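Bifunctional endomannanase/endoglucanase (Caldanaerobius polysaccharolyticus, PDB 3W0K) probably hydrolyses internal beta-1,4 linkages of mannan and cellulose chains, as a bifunctional endomannanase and endoglucanase of glycoside hydrolase family 5. Local coordinates at residues 100-112 with 144-158. Sequence-based numbering, arbitrary orientation.
Sequences NLWLDKRAQDGFV and YGLTRENHASLIIRT
Arg157 lies across Val112 and ends on Asp109. From CB the chain of Arg157 runs extended through CG to NE, CG lying anti to the backbone N (chi1 178°); CD passes Val112 CG2, and Arg157 NE meets the same methyl at 3.7 Å, leaving the guanidinium with CG2 over one face, toward its rim. At the tip Arg157 NH1 and NH2 both grip a single oxygen, Asp109 OD1, with NH2 at 2.9 Å, while NH1 also donates to a water that donates to Gln108 OE1. Asp109 OD2 takes Lys105 NZ on its syn lone pair, completing a salt-bridge network; an alanine in place of Asp109 would probably leave both cations without their shared carboxylate and free the guanidinium to swing. The two segments lead into neighbouring outer helices of a TIM barrel, helix 105-121 after strand 78-83 and helix 148-165 after strand 130-133, crossing here at -35°. Between them Leu154 CD1 packs on Gln108 CG at 3.7 Å, and its CD2 on Leu101 CG. In the loops just ahead of the two helices, Leu146 CD1 makes a CH-pi contact over the six-membered ring of Trp102, 4.0 Å from its centroid, and Leu101 CD2 lies against the indole's opposite face. Asn100 ND2 donates to Tyr144 O at 2.8 Å, approaching from above the carbonyl plane.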
ATOM      1  N   ASN A 100      -6.768  19.902  -5.975  1.00  8.55           N
ATOM      2  CA  ASN A 100      -6.324  18.797  -6.815  1.00  8.33           C
ATOM      3  C   ASN A 100      -4.798  18.804  -6.797  1.00  7.79           C
ATOM      4  O   ASN A 100      -4.157  19.645  -7.430  1.00  8.78           O
ATOM      5  CB  ASN A 100      -6.817  18.954  -8.255  1.00  8.34           C
ATOM      6  CG  ASN A 100      -6.235  17.899  -9.184  1.00  9.51           C
ATOM      7  OD1 ASN A 100      -5.660  16.906  -8.731  1.00  9.16           O
ATOM      8  ND2 ASN A 100      -6.357  18.122 -10.486  1.00 10.12           N
ATOM      9  N   LEU A 101      -4.231  17.837  -6.088  1.00  8.25           N
ATOM     10  CA  LEU A 101      -2.787  17.701  -5.945  1.00  7.93           C
ATOM     11  C   LEU A 101      -2.013  17.671  -7.258  1.00  8.38           C
ATOM     12  O   LEU A 101      -0.899  18.179  -7.341  1.00  9.35           O
ATOM     13  CB  LEU A 101      -2.476  16.421  -5.164  1.00  8.71           C
ATOM     14  CG  LEU A 101      -1.003  16.068  -4.942  1.00  9.79           C
ATOM     15  CD1 LEU A 101      -0.328  17.184  -4.149  1.00  8.61           C
ATOM     16  CD2 LEU A 101      -0.883  14.748  -4.193  1.00 10.06           C
ATOM     17  N   TRP A 102      -2.618  17.105  -8.294  1.00  9.04           N
ATOM     18  CA  TRP A 102      -1.926  16.972  -9.564  1.00  9.77           C
ATOM     19  C   TRP A 102      -1.717  18.243 -10.360  1.00 10.31           C
ATOM     20  O   TRP A 102      -0.831  18.290 -11.203  1.00 11.40           O
ATOM     21  CB  TRP A 102      -2.593  15.879 -10.405  1.00 10.41           C
ATOM     22  CG  TRP A 102      -2.809  14.658  -9.574  1.00  9.73           C
ATOM     23  CD1 TRP A 102      -4.005  14.148  -9.162  1.00  9.84           C
ATOM     24  CD2 TRP A 102      -1.796  13.885  -8.915  1.00  9.72           C
ATOM     25  NE1 TRP A 102      -3.803  13.123  -8.272  1.00 11.24           N
ATOM     26  CE2 TRP A 102      -2.456  12.938  -8.102  1.00 10.73           C
ATOM     27  CE3 TRP A 102      -0.395  13.909  -8.926  1.00  9.78           C
ATOM     28  CZ2 TRP A 102      -1.763  12.022  -7.303  1.00 11.35           C
ATOM     29  CZ3 TRP A 102       0.295  12.997  -8.131  1.00 11.44           C
ATOM     30  CH2 TRP A 102      -0.391  12.067  -7.331  1.00 11.69           C
ATOM     31  N   LEU A 103      -2.468  19.294 -10.033  1.00  9.38           N
ATOM     32  CA  LEU A 103      -2.353  20.557 -10.757  1.00  9.11           C
ATOM     33  C   LEU A 103      -2.238  21.812  -9.904  1.00  9.85           C
ATOM     34  O   LEU A 103      -1.682  22.812 -10.355  1.00 12.05           O
ATOM     35  CB  LEU A 103      -3.555  20.739 -11.686  1.00 10.03           C
ATOM     36  CG  LEU A 103      -3.762  19.729 -12.811  1.00  9.78           C
ATOM     37  CD1 LEU A 103      -5.042  20.077 -13.542  1.00 11.82           C
ATOM     38  CD2 LEU A 103      -2.572  19.744 -13.764  1.00 12.57           C
ATOM     39  N   ASP A 104      -2.790  21.777  -8.695  1.00  9.97           N
ATOM     40  CA  ASP A 104      -2.786  22.956  -7.828  1.00  9.00           C
ATOM     41  C   ASP A 104      -1.517  23.190  -7.029  1.00  9.52           C
ATOM     42  O   ASP A 104      -1.146  22.378  -6.177  1.00  9.25           O
ATOM     43  CB  ASP A 104      -3.985  22.920  -6.876  1.00  9.38           C
ATOM     44  CG  ASP A 104      -5.313  22.858  -7.606  1.00 10.04           C
ATOM     45  OD1 ASP A 104      -5.370  23.226  -8.799  1.00 11.50           O
ATOM     46  OD2 ASP A 104      -6.305  22.447  -6.978  1.00  9.65           O
ATOM     47  N   LYS A 105      -0.905  24.350  -7.254  1.00 10.27           N
ATOM     48  CA  LYS A 105       0.320  24.727  -6.557  1.00 10.87           C
ATOM     49  C   LYS A 105       0.125  24.740  -5.042  1.00 10.68           C
ATOM     50  O   LYS A 105       0.994  24.280  -4.304  1.00 12.37           O
ATOM     51  CB  LYS A 105       0.797  26.104  -7.028  1.00 12.85           C
ATOM     52  CG  LYS A 105       2.071  26.599  -6.347  1.00 16.78           C
ATOM     53  CD  LYS A 105       2.409  28.016  -6.793  1.00 22.15           C
ATOM     54  CE  LYS A 105       3.670  28.541  -6.119  1.00 23.59           C
ATOM     55  NZ  LYS A 105       3.506  28.743  -4.652  1.00 27.23           N
ATOM     56  N   ARG A 106      -1.017  25.248  -4.579  1.00 10.04           N
ATOM     57  CA  ARG A 106      -1.285  25.307  -3.144  1.00 10.89           C
ATOM     58  C   ARG A 106      -1.314  23.922  -2.493  1.00 11.70           C
ATOM     59  O   ARG A 106      -0.829  23.747  -1.371  1.00 11.20           O
ATOM     60  CB  ARG A 106      -2.573  26.092  -2.852  1.00 13.11           C
ATOM     61  CG  ARG A 106      -3.839  25.483  -3.433  1.00 14.19           C
ATOM     62  CD  ARG A 106      -5.023  26.436  -3.314  1.00 17.27           C
ATOM     63  NE  ARG A 106      -6.267  25.814  -3.764  1.00 18.18           N
ATOM     64  CZ  ARG A 106      -6.693  25.778  -5.028  1.00 16.79           C
ATOM     65  NH1 ARG A 106      -5.980  26.339  -6.001  1.00 15.61           N
ATOM     66  NH2 ARG A 106      -7.831  25.153  -5.321  1.00 11.48           N
ATOM     67  N   ALA A 107      -1.844  22.932  -3.210  1.00 10.27           N
ATOM     68  CA  ALA A 107      -1.908  21.568  -2.684  1.00  8.73           C
ATOM     69  C   ALA A 107      -0.531  20.926  -2.751  1.00  9.48           C
ATOM     70  O   ALA A 107      -0.135  20.190  -1.844  1.00  9.52           O
ATOM     71  CB  ALA A 107      -2.922  20.742  -3.467  1.00 10.46           C
ATOM     72  N   GLN A 108       0.194  21.210  -3.829  1.00  7.61           N
ATOM     73  CA  GLN A 108       1.534  20.672  -4.006  1.00  8.19           C
ATOM     74  C   GLN A 108       2.453  21.229  -2.933  1.00  8.56           C
ATOM     75  O   GLN A 108       3.266  20.496  -2.376  1.00  8.88           O
ATOM     76  CB  GLN A 108       2.050  20.985  -5.409  1.00  7.79           C
ATOM     77  CG  GLN A 108       1.286  20.209  -6.472  1.00  8.89           C
ATOM     78  CD  GLN A 108       1.535  20.698  -7.881  1.00  9.51           C
ATOM     79  OE1 GLN A 108       2.280  21.656  -8.105  1.00 11.87           O
ATOM     80  NE2 GLN A 108       0.882  20.056  -8.844  1.00 10.55           N
ATOM     81  N   ASP A 109       2.296  22.515  -2.616  1.00  9.55           N
ATOM     82  CA  ASP A 109       3.112  23.134  -1.573  1.00 10.50           C
ATOM     83  C   ASP A 109       2.797  22.498  -0.220  1.00 10.52           C
ATOM     84  O   ASP A 109       3.700  22.254   0.582  1.00 10.69           O
ATOM     85  CB  ASP A 109       2.867  24.647  -1.507  1.00  9.38           C
ATOM     86  CG  ASP A 109       3.489  25.401  -2.673  1.00 12.40           C
ATOM     87  OD1 ASP A 109       4.289  24.814  -3.433  1.00 12.93           O
ATOM     88  OD2 ASP A 109       3.176  26.602  -2.824  1.00 12.11           O
ATOM     89  N   GLY A 110       1.514  22.231   0.025  1.00  9.26           N
ATOM     90  CA  GLY A 110       1.098  21.613   1.274  1.00  9.96           C
ATOM     91  C   GLY A 110       1.627  20.194   1.391  1.00 10.03           C
ATOM     92  O   GLY A 110       2.059  19.771   2.460  1.00 10.78           O
ATOM     93  N   PHE A 111       1.598  19.476   0.271  1.00  9.59           N
ATOM     94  CA  PHE A 111       2.069  18.094   0.179  1.00  9.51           C
ATOM     95  C   PHE A 111       3.565  18.023   0.472  1.00  8.85           C
ATOM     96  O   PHE A 111       4.008  17.214   1.289  1.00  9.60           O
ATOM     97  CB  PHE A 111       1.779  17.570  -1.233  1.00  8.69           C
ATOM     98  CG  PHE A 111       2.260  16.167  -1.489  1.00  7.57           C
ATOM     99  CD1 PHE A 111       1.610  15.080  -0.917  1.00  9.06           C
ATOM    100  CD2 PHE A 111       3.325  15.931  -2.355  1.00  7.75           C
ATOM    101  CE1 PHE A 111       2.010  13.779  -1.209  1.00  8.29           C
ATOM    102  CE2 PHE A 111       3.732  14.628  -2.654  1.00  9.08           C
ATOM    103  CZ  PHE A 111       3.072  13.551  -2.081  1.00  8.80           C
ATOM    104  N   VAL A 112       4.340  18.864  -0.210  1.00  8.95           N
ATOM    105  CA  VAL A 112       5.785  18.903  -0.013  1.00  9.71           C
ATOM    106  C   VAL A 112       6.111  19.284   1.434  1.00 10.64           C
ATOM    107  O   VAL A 112       6.998  18.689   2.050  1.00 11.94           O
ATOM    108  CB  VAL A 112       6.457  19.881  -1.015  1.00  8.07           C
ATOM    109  CG1 VAL A 112       7.944  20.060  -0.689  1.00 10.30           C
ATOM    110  CG2 VAL A 112       6.296  19.351  -2.432  1.00  9.78           C
ATOM    111  N   TYR A 144      -8.209  13.641 -13.377  1.00 12.02           N
ATOM    112  CA  TYR A 144      -7.854  14.773 -12.522  1.00 11.59           C
ATOM    113  C   TYR A 144      -6.658  15.547 -13.078  1.00 12.47           C
ATOM    114  O   TYR A 144      -5.851  16.096 -12.323  1.00 13.75           O
ATOM    115  CB  TYR A 144      -7.557  14.296 -11.094  1.00 11.92           C
ATOM    116  CG  TYR A 144      -8.614  13.386 -10.511  1.00 12.54           C
ATOM    117  CD1 TYR A 144      -9.925  13.829 -10.325  1.00 12.18           C
ATOM    118  CD2 TYR A 144      -8.308  12.075 -10.157  1.00 11.73           C
ATOM    119  CE1 TYR A 144     -10.898  12.985  -9.800  1.00 13.60           C
ATOM    120  CE2 TYR A 144      -9.271  11.225  -9.632  1.00 13.48           C
ATOM    121  CZ  TYR A 144     -10.566  11.685  -9.455  1.00 14.41           C
ATOM    122  OH  TYR A 144     -11.522  10.842  -8.943  1.00 17.80           O
ATOM    123  N   GLY A 145      -6.533  15.558 -14.404  1.00 11.89           N
ATOM    124  CA  GLY A 145      -5.444  16.273 -15.049  1.00 11.80           C
ATOM    125  C   GLY A 145      -4.059  15.660 -14.940  1.00 12.00           C
ATOM    126  O   GLY A 145      -3.085  16.279 -15.357  1.00 13.05           O
ATOM    127  N   LEU A 146      -3.956  14.445 -14.404  1.00 11.18           N
ATOM    128  CA  LEU A 146      -2.649  13.807 -14.271  1.00 10.12           C
ATOM    129  C   LEU A 146      -2.066  13.372 -15.607  1.00 10.08           C
ATOM    130  O   LEU A 146      -2.776  12.863 -16.478  1.00 10.05           O
ATOM    131  CB  LEU A 146      -2.719  12.592 -13.329  1.00  9.65           C
ATOM    132  CG  LEU A 146      -1.397  11.858 -13.025  1.00  8.89           C
ATOM    133  CD1 LEU A 146      -1.430  11.226 -11.642  1.00 10.21           C
ATOM    134  CD2 LEU A 146      -1.090  10.789 -14.076  1.00 10.83           C
ATOM    135  N   THR A 147      -0.771  13.619 -15.768  1.00  9.69           N
ATOM    136  CA  THR A 147      -0.022  13.205 -16.951  1.00  9.96           C
ATOM    137  C   THR A 147       1.259  12.609 -16.382  1.00 10.75           C
ATOM    138  O   THR A 147       1.604  12.865 -15.224  1.00 11.52           O
ATOM    139  CB  THR A 147       0.362  14.392 -17.874  1.00 10.04           C
ATOM    140  OG1 THR A 147       1.235  15.292 -17.179  1.00 11.89           O
ATOM    141  CG2 THR A 147      -0.874  15.142 -18.341  1.00 11.56           C
ATOM    142  N   ARG A 148       1.951  11.786 -17.158  1.00 10.62           N
ATOM    143  CA  ARG A 148       3.201  11.215 -16.664  1.00 11.11           C
ATOM    144  C   ARG A 148       4.179  12.338 -16.334  1.00 11.77           C
ATOM    145  O   ARG A 148       4.926  12.257 -15.360  1.00 12.15           O
ATOM    146  CB  ARG A 148       3.824  10.270 -17.692  1.00 10.99           C
ATOM    147  CG  ARG A 148       3.137   8.922 -17.812  1.00 12.27           C
ATOM    148  CD  ARG A 148       3.954   8.005 -18.699  1.00 13.59           C
ATOM    149  NE  ARG A 148       3.290   6.732 -18.969  1.00 13.69           N
ATOM    150  CZ  ARG A 148       3.395   5.644 -18.210  1.00 13.14           C
ATOM    151  NH1 ARG A 148       4.133   5.656 -17.106  1.00 13.69           N
ATOM    152  NH2 ARG A 148       2.792   4.525 -18.586  1.00 15.10           N
ATOM    153  N   GLU A 149       4.130  13.409 -17.125  1.00 12.90           N
ATOM    154  CA  GLU A 149       5.009  14.555 -16.935  1.00 14.15           C
ATOM    155  C   GLU A 149       4.755  15.327 -15.639  1.00 12.36           C
ATOM    156  O   GLU A 149       5.696  15.585 -14.885  1.00 12.16           O
ATOM    157  CB  GLU A 149       4.912  15.503 -18.134  1.00 17.64           C
ATOM    158  CG  GLU A 149       5.894  16.668 -18.090  1.00 24.66           C
ATOM    159  CD  GLU A 149       5.829  17.540 -19.332  1.00 29.85           C
ATOM    160  OE1 GLU A 149       5.741  16.988 -20.451  1.00 34.03           O
ATOM    161  OE2 GLU A 149       5.873  18.781 -19.189  1.00 33.95           O
ATOM    162  N   ASN A 150       3.504  15.701 -15.365  1.00 11.51           N
ATOM    163  CA  ASN A 150       3.258  16.450 -14.136  1.00 10.57           C
ATOM    164  C   ASN A 150       3.373  15.606 -12.869  1.00 10.61           C
ATOM    165  O   ASN A 150       3.782  16.111 -11.822  1.00 11.29           O
ATOM    166  CB  ASN A 150       1.985  17.329 -14.186  1.00 10.01           C
ATOM    167  CG  ASN A 150       0.694  16.544 -14.372  1.00 11.90           C
ATOM    168  OD1 ASN A 150       0.541  15.423 -13.894  1.00 10.12           O
ATOM    169  ND2 ASN A 150      -0.277  17.181 -15.022  1.00 12.88           N
ATOM    170  N   HIS A 151       3.085  14.311 -12.981  1.00  9.20           N
ATOM    171  CA  HIS A 151       3.221  13.413 -11.841  1.00  9.28           C
ATOM    172  C   HIS A 151       4.715  13.292 -11.537  1.00  8.95           C
ATOM    173  O   HIS A 151       5.134  13.436 -10.389  1.00  8.88           O
ATOM    174  CB  HIS A 151       2.641  12.029 -12.159  1.00  8.81           C
ATOM    175  CG  HIS A 151       3.017  10.972 -11.163  1.00  9.30           C
ATOM    176  ND1 HIS A 151       4.029  10.065 -11.391  1.00  9.85           N
ATOM    177  CD2 HIS A 151       2.525  10.686  -9.933  1.00 10.42           C
ATOM    178  CE1 HIS A 151       4.144   9.264 -10.345  1.00 10.71           C
ATOM    179  NE2 HIS A 151       3.243   9.620  -9.446  1.00 10.98           N
ATOM    180  N   ALA A 152       5.517  13.048 -12.574  1.00  9.49           N
ATOM    181  CA  ALA A 152       6.961  12.919 -12.398  1.00  9.07           C
ATOM    182  C   ALA A 152       7.565  14.191 -11.804  1.00  9.86           C
ATOM    183  O   ALA A 152       8.389  14.126 -10.895  1.00 10.08           O
ATOM    184  CB  ALA A 152       7.633  12.580 -13.732  1.00  8.59           C
ATOM    185  N   SER A 153       7.132  15.347 -12.301  1.00 10.16           N
ATOM    186  CA  SER A 153       7.638  16.621 -11.798  1.00 10.57           C
ATOM    187  C   SER A 153       7.348  16.792 -10.309  1.00 10.55           C
ATOM    188  O   SER A 153       8.220  17.224  -9.553  1.00 10.35           O
ATOM    189  CB  SER A 153       7.055  17.791 -12.594  1.00 14.39           C
ATOM    190  OG  SER A 153       7.567  17.805 -13.917  1.00 17.45           O
ATOM    191  N   LEU A 154       6.143  16.417  -9.883  1.00  8.89           N
ATOM    192  CA  LEU A 154       5.773  16.528  -8.476  1.00  8.64           C
ATOM    193  C   LEU A 154       6.571  15.548  -7.619  1.00  9.72           C
ATOM    194  O   LEU A 154       7.028  15.898  -6.535  1.00  9.67           O
ATOM    195  CB  LEU A 154       4.271  16.298  -8.274  1.00  9.77           C
ATOM    196  CG  LEU A 154       3.785  16.419  -6.822  1.00  8.51           C
ATOM    197  CD1 LEU A 154       4.108  17.799  -6.251  1.00 10.22           C
ATOM    198  CD2 LEU A 154       2.287  16.143  -6.763  1.00  9.59           C
ATOM    199  N   ILE A 155       6.717  14.316  -8.100  1.00  9.07           N
ATOM    200  CA  ILE A 155       7.478  13.306  -7.371  1.00  8.89           C
ATOM    201  C   ILE A 155       8.931  13.758  -7.211  1.00 10.21           C
ATOM    202  O   ILE A 155       9.490  13.688  -6.120  1.00  9.34           O
ATOM    203  CB  ILE A 155       7.421  11.936  -8.088  1.00  9.27           C
ATOM    204  CG1 ILE A 155       5.986  11.394  -8.073  1.00  9.98           C
ATOM    205  CG2 ILE A 155       8.380  10.942  -7.439  1.00  9.84           C
ATOM    206  CD1 ILE A 155       5.427  11.119  -6.680  1.00 11.44           C
ATOM    207  N   ILE A 156       9.517  14.267  -8.292  1.00 10.35           N
ATOM    208  CA  ILE A 156      10.900  14.741  -8.262  1.00 10.79           C
ATOM    209  C   ILE A 156      11.060  15.909  -7.286  1.00 10.99           C
ATOM    210  O   ILE A 156      12.016  15.945  -6.507  1.00 11.25           O
ATOM    211  CB  ILE A 156      11.383  15.119  -9.682  1.00  9.88           C
ATOM    212  CG1 ILE A 156      11.521  13.848 -10.530  1.00 13.20           C
ATOM    213  CG2 ILE A 156      12.722  15.851  -9.620  1.00 12.17           C
ATOM    214  CD1 ILE A 156      11.717  14.111 -12.010  1.00 14.18           C
ATOM    215  N   ARG A 157      10.097  16.828  -7.285  1.00  9.76           N
ATOM    216  CA  ARG A 157      10.147  17.967  -6.375  1.00  9.29           C
ATOM    217  C   ARG A 157      10.105  17.486  -4.922  1.00  9.71           C
ATOM    218  O   ARG A 157      10.873  17.951  -4.083  1.00  9.90           O
ATOM    219  CB  ARG A 157       8.972  18.921  -6.622  1.00 10.29           C
ATOM    220  CG  ARG A 157       8.964  20.089  -5.650  1.00 12.42           C
ATOM    221  CD  ARG A 157       7.711  20.940  -5.724  1.00 11.16           C
ATOM    222  NE  ARG A 157       7.725  21.921  -4.642  1.00 11.99           N
ATOM    223  CZ  ARG A 157       6.676  22.629  -4.237  1.00 12.27           C
ATOM    224  NH1 ARG A 157       5.492  22.484  -4.825  1.00 12.45           N
ATOM    225  NH2 ARG A 157       6.804  23.453  -3.204  1.00 12.78           N
ATOM    226  N   THR A 158       9.209  16.544  -4.641  1.00  9.55           N
ATOM    227  CA  THR A 158       9.044  16.008  -3.295  1.00  9.19           C
ATOM    228  C   THR A 158      10.270  15.224  -2.832  1.00  9.97           C
ATOM    229  O   THR A 158      10.728  15.396  -1.700  1.00 10.84           O
ATOM    230  CB  THR A 158       7.778  15.132  -3.212  1.00  9.42           C
ATOM    231  OG1 THR A 158       6.658  15.881  -3.701  1.00 10.24           O
ATOM    232  CG2 THR A 158       7.497  14.729  -1.770  1.00 10.90           C
TER
HETATM  233  O   HOH W   1       4.904  21.796  -7.523  1.00 12.94           O